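Long-range contact in monomethylamine corrinoid protein 1 (Methanosarcina barkeri, PDB 3EZX), which carries methyl groups on a bound corrinoid between MtmB and MtbA in methanogenesis from methylamine: residues 93-98 and 121-126. Residues are numbered along the deposited sequence; the frame is centred on the assembly and turned at random.
Sequences GLAITF and FQIVDL
L94 and V124 meet on one face of two parallel strands, residues 94-98 and 122-125, which with helix 107-118 between them form a beta-alpha-beta unit of the Rossmann-like B12-binding domain. Five backbone hydrogen bonds zip them together, from Q122 N to G93 O at one end to L126 N and T97 O, 2.8 Å apart, at the other. Strand 94-98 is the buried partner, hydrogen-bonded on its far side to strand 147-152, whereas 122-125 is the edge of the sheet.

The tight part is apolar. With its CG anti to the backbone N (chi1 176°), L94 brings CD1 against V124 CG2, the two side chains crossing obliquely. The Q122 chain, extended beyond CG, passes the same methyl, its CB 3.8 Å from L94 CD1. I96 runs beside V124, pointing the same way, and its CG2 lies 3.9 Å from L126 CD1. Helix 132-141 packs on this face through E138 and V135. An alanine in place of L94 would probably leave V124 CG2 without the leucine methyl it packs on and the Q122 chain freer to move.

On the reverse face A95 CB sits 3.9 Å from F121 CD2, and F121 in turn touches L116 of helix 107-118. The looser side follows the edge strand, where Q122 and D125 are exposed; D125 OD1 turns to H109 NE2 and G127 N for its hydrogen bonds. Towards the bound corrinoid, T97 OG1 rests 3.3 Å from D125 CA and makes a weak hydrogen bond with T113 OG1.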
ATOM      1  N   GLY A  93       8.095  16.419   2.792  1.00 48.57           N
ATOM      2  CA  GLY A  93       6.703  16.768   3.004  1.00 38.84           C
ATOM      3  C   GLY A  93       5.965  15.851   3.959  1.00 43.54           C
ATOM      4  O   GLY A  93       6.546  14.932   4.540  1.00 42.49           O
ATOM      5  N   LEU A  94       4.671  16.110   4.118  1.00 43.64           N
ATOM      6  CA  LEU A  94       3.823  15.322   5.001  1.00 40.35           C
ATOM      7  C   LEU A  94       2.866  14.453   4.198  1.00 49.11           C
ATOM      8  O   LEU A  94       2.118  14.953   3.358  1.00 45.33           O
ATOM      9  CB  LEU A  94       3.003  16.239   5.906  1.00 47.13           C
ATOM     10  CG  LEU A  94       1.995  15.507   6.804  1.00 45.78           C
ATOM     11  CD1 LEU A  94       2.748  14.825   7.935  1.00 25.27           C
ATOM     12  CD2 LEU A  94       0.974  16.492   7.353  1.00 29.88           C
ATOM     13  N   ALA A  95       2.890  13.154   4.461  1.00 46.97           N
ATOM     14  CA  ALA A  95       2.007  12.240   3.761  1.00 42.08           C
ATOM     15  C   ALA A  95       0.923  11.747   4.705  1.00 39.72           C
ATOM     16  O   ALA A  95       1.204  11.239   5.788  1.00 40.55           O
ATOM     17  CB  ALA A  95       2.796  11.063   3.220  1.00 28.54           C
ATOM     18  N   ILE A  96      -0.323  11.924   4.290  1.00 33.82           N
ATOM     19  CA  ILE A  96      -1.481  11.483   5.056  1.00 35.56           C
ATOM     20  C   ILE A  96      -2.002  10.251   4.323  1.00 38.45           C
ATOM     21  O   ILE A  96      -2.603  10.376   3.247  1.00 33.15           O
ATOM     22  CB  ILE A  96      -2.574  12.586   5.091  1.00 39.42           C
ATOM     23  CG1 ILE A  96      -2.009  13.871   5.738  1.00 30.44           C
ATOM     24  CG2 ILE A  96      -3.793  12.073   5.842  1.00 28.97           C
ATOM     25  CD1 ILE A  96      -2.974  15.048   5.672  1.00 17.32           C
ATOM     26  N   THR A  97      -1.747   9.075   4.895  1.00 36.46           N
ATOM     27  CA  THR A  97      -2.141   7.807   4.290  1.00 36.13           C
ATOM     28  C   THR A  97      -3.421   7.188   4.830  1.00 28.47           C
ATOM     29  O   THR A  97      -3.687   7.227   6.033  1.00 21.79           O
ATOM     30  CB  THR A  97      -1.008   6.749   4.442  1.00 46.88           C
ATOM     31  OG1 THR A  97      -0.568   6.689   5.811  1.00 45.88           O
ATOM     32  CG2 THR A  97       0.184   7.090   3.539  1.00 55.18           C
ATOM     33  N   PHE A  98      -4.194   6.575   3.939  1.00 25.89           N
ATOM     34  CA  PHE A  98      -5.456   5.987   4.367  1.00 23.09           C
ATOM     35  C   PHE A  98      -6.006   4.979   3.361  1.00 25.13           C
ATOM     36  O   PHE A  98      -5.593   4.944   2.209  1.00 25.20           O
ATOM     37  CB  PHE A  98      -6.470   7.110   4.534  1.00 18.45           C
ATOM     38  CG  PHE A  98      -6.676   7.906   3.274  1.00 24.78           C
ATOM     39  CD1 PHE A  98      -7.680   7.564   2.382  1.00 24.91           C
ATOM     40  CD2 PHE A  98      -5.836   8.970   2.961  1.00 26.61           C
ATOM     41  CE1 PHE A  98      -7.848   8.267   1.189  1.00 20.11           C
ATOM     42  CE2 PHE A  98      -5.994   9.676   1.774  1.00 24.24           C
ATOM     43  CZ  PHE A  98      -7.005   9.325   0.885  1.00 22.25           C
ATOM     44  N   PHE A 121       9.746  11.270   4.281  1.00 55.12           N
ATOM     45  CA  PHE A 121       8.397  11.787   4.484  1.00 49.81           C
ATOM     46  C   PHE A 121       7.954  11.615   5.923  1.00 48.34           C
ATOM     47  O   PHE A 121       8.316  10.641   6.581  1.00 50.68           O
ATOM     48  CB  PHE A 121       7.383  11.067   3.594  1.00 39.31           C
ATOM     49  CG  PHE A 121       7.182  11.703   2.255  1.00 43.66           C
ATOM     50  CD1 PHE A 121       7.967  11.335   1.170  1.00 42.04           C
ATOM     51  CD2 PHE A 121       6.188  12.659   2.071  1.00 41.64           C
ATOM     52  CE1 PHE A 121       7.759  11.904  -0.086  1.00 44.36           C
ATOM     53  CE2 PHE A 121       5.974  13.236   0.819  1.00 47.90           C
ATOM     54  CZ  PHE A 121       6.761  12.857  -0.260  1.00 41.43           C
ATOM     55  N   GLN A 122       7.184  12.576   6.419  1.00 50.72           N
ATOM     56  CA  GLN A 122       6.662  12.471   7.770  1.00 45.16           C
ATOM     57  C   GLN A 122       5.337  11.764   7.549  1.00 40.20           C
ATOM     58  O   GLN A 122       4.594  12.094   6.623  1.00 39.07           O
ATOM     59  CB  GLN A 122       6.427  13.841   8.393  1.00 47.82           C
ATOM     60  CG  GLN A 122       6.008  13.746   9.845  1.00 66.07           C
ATOM     61  CD  GLN A 122       5.305  14.992  10.333  1.00 80.38           C
ATOM     62  OE1 GLN A 122       4.909  15.080  11.497  1.00 82.63           O
ATOM     63  NE2 GLN A 122       5.139  15.967   9.442  1.00 85.38           N
ATOM     64  N   ILE A 123       5.037  10.793   8.395  1.00 43.23           N
ATOM     65  CA  ILE A 123       3.823  10.021   8.223  1.00 44.95           C
ATOM     66  C   ILE A 123       2.650  10.339   9.136  1.00 42.99           C
ATOM     67  O   ILE A 123       2.820  10.668  10.309  1.00 43.43           O
ATOM     68  CB  ILE A 123       4.141   8.509   8.334  1.00 40.75           C
ATOM     69  CG1 ILE A 123       5.109   8.108   7.220  1.00 47.14           C
ATOM     70  CG2 ILE A 123       2.871   7.689   8.252  1.00 47.52           C
ATOM     71  CD1 ILE A 123       4.645   8.505   5.827  1.00 31.74           C
ATOM     72  N   VAL A 124       1.458  10.243   8.555  1.00 42.62           N
ATOM     73  CA  VAL A 124       0.194  10.444   9.256  1.00 45.36           C
ATOM     74  C   VAL A 124      -0.711   9.335   8.716  1.00 46.63           C
ATOM     75  O   VAL A 124      -1.408   9.511   7.714  1.00 48.89           O
ATOM     76  CB  VAL A 124      -0.431  11.817   8.948  1.00 44.49           C
ATOM     77  CG1 VAL A 124      -1.731  11.981   9.729  1.00 36.88           C
ATOM     78  CG2 VAL A 124       0.532  12.916   9.330  1.00 48.90           C
ATOM     79  N   ASP A 125      -0.664   8.186   9.385  1.00 41.90           N
ATOM     80  CA  ASP A 125      -1.427   6.997   9.004  1.00 38.73           C
ATOM     81  C   ASP A 125      -2.816   6.991   9.639  1.00 38.13           C
ATOM     82  O   ASP A 125      -2.945   6.723  10.832  1.00 40.19           O
ATOM     83  CB  ASP A 125      -0.659   5.754   9.459  1.00 37.81           C
ATOM     84  CG  ASP A 125      -1.090   4.497   8.740  1.00 45.68           C
ATOM     85  OD1 ASP A 125      -2.278   4.390   8.366  1.00 42.89           O
ATOM     86  OD2 ASP A 125      -0.234   3.605   8.563  1.00 50.31           O
ATOM     87  N   LEU A 126      -3.852   7.264   8.847  1.00 27.44           N
ATOM     88  CA  LEU A 126      -5.219   7.288   9.370  1.00 30.01           C
ATOM     89  C   LEU A 126      -5.844   5.905   9.604  1.00 24.86           C
ATOM     90  O   LEU A 126      -6.911   5.799  10.214  1.00 31.94           O
ATOM     91  CB  LEU A 126      -6.126   8.110   8.444  1.00 22.74           C
ATOM     92  CG  LEU A 126      -5.777   9.593   8.270  1.00 36.23           C
ATOM     93  CD1 LEU A 126      -6.879  10.297   7.483  1.00 22.03           C
ATOM     94  CD2 LEU A 126      -5.607  10.248   9.635  1.00 30.48           C
TER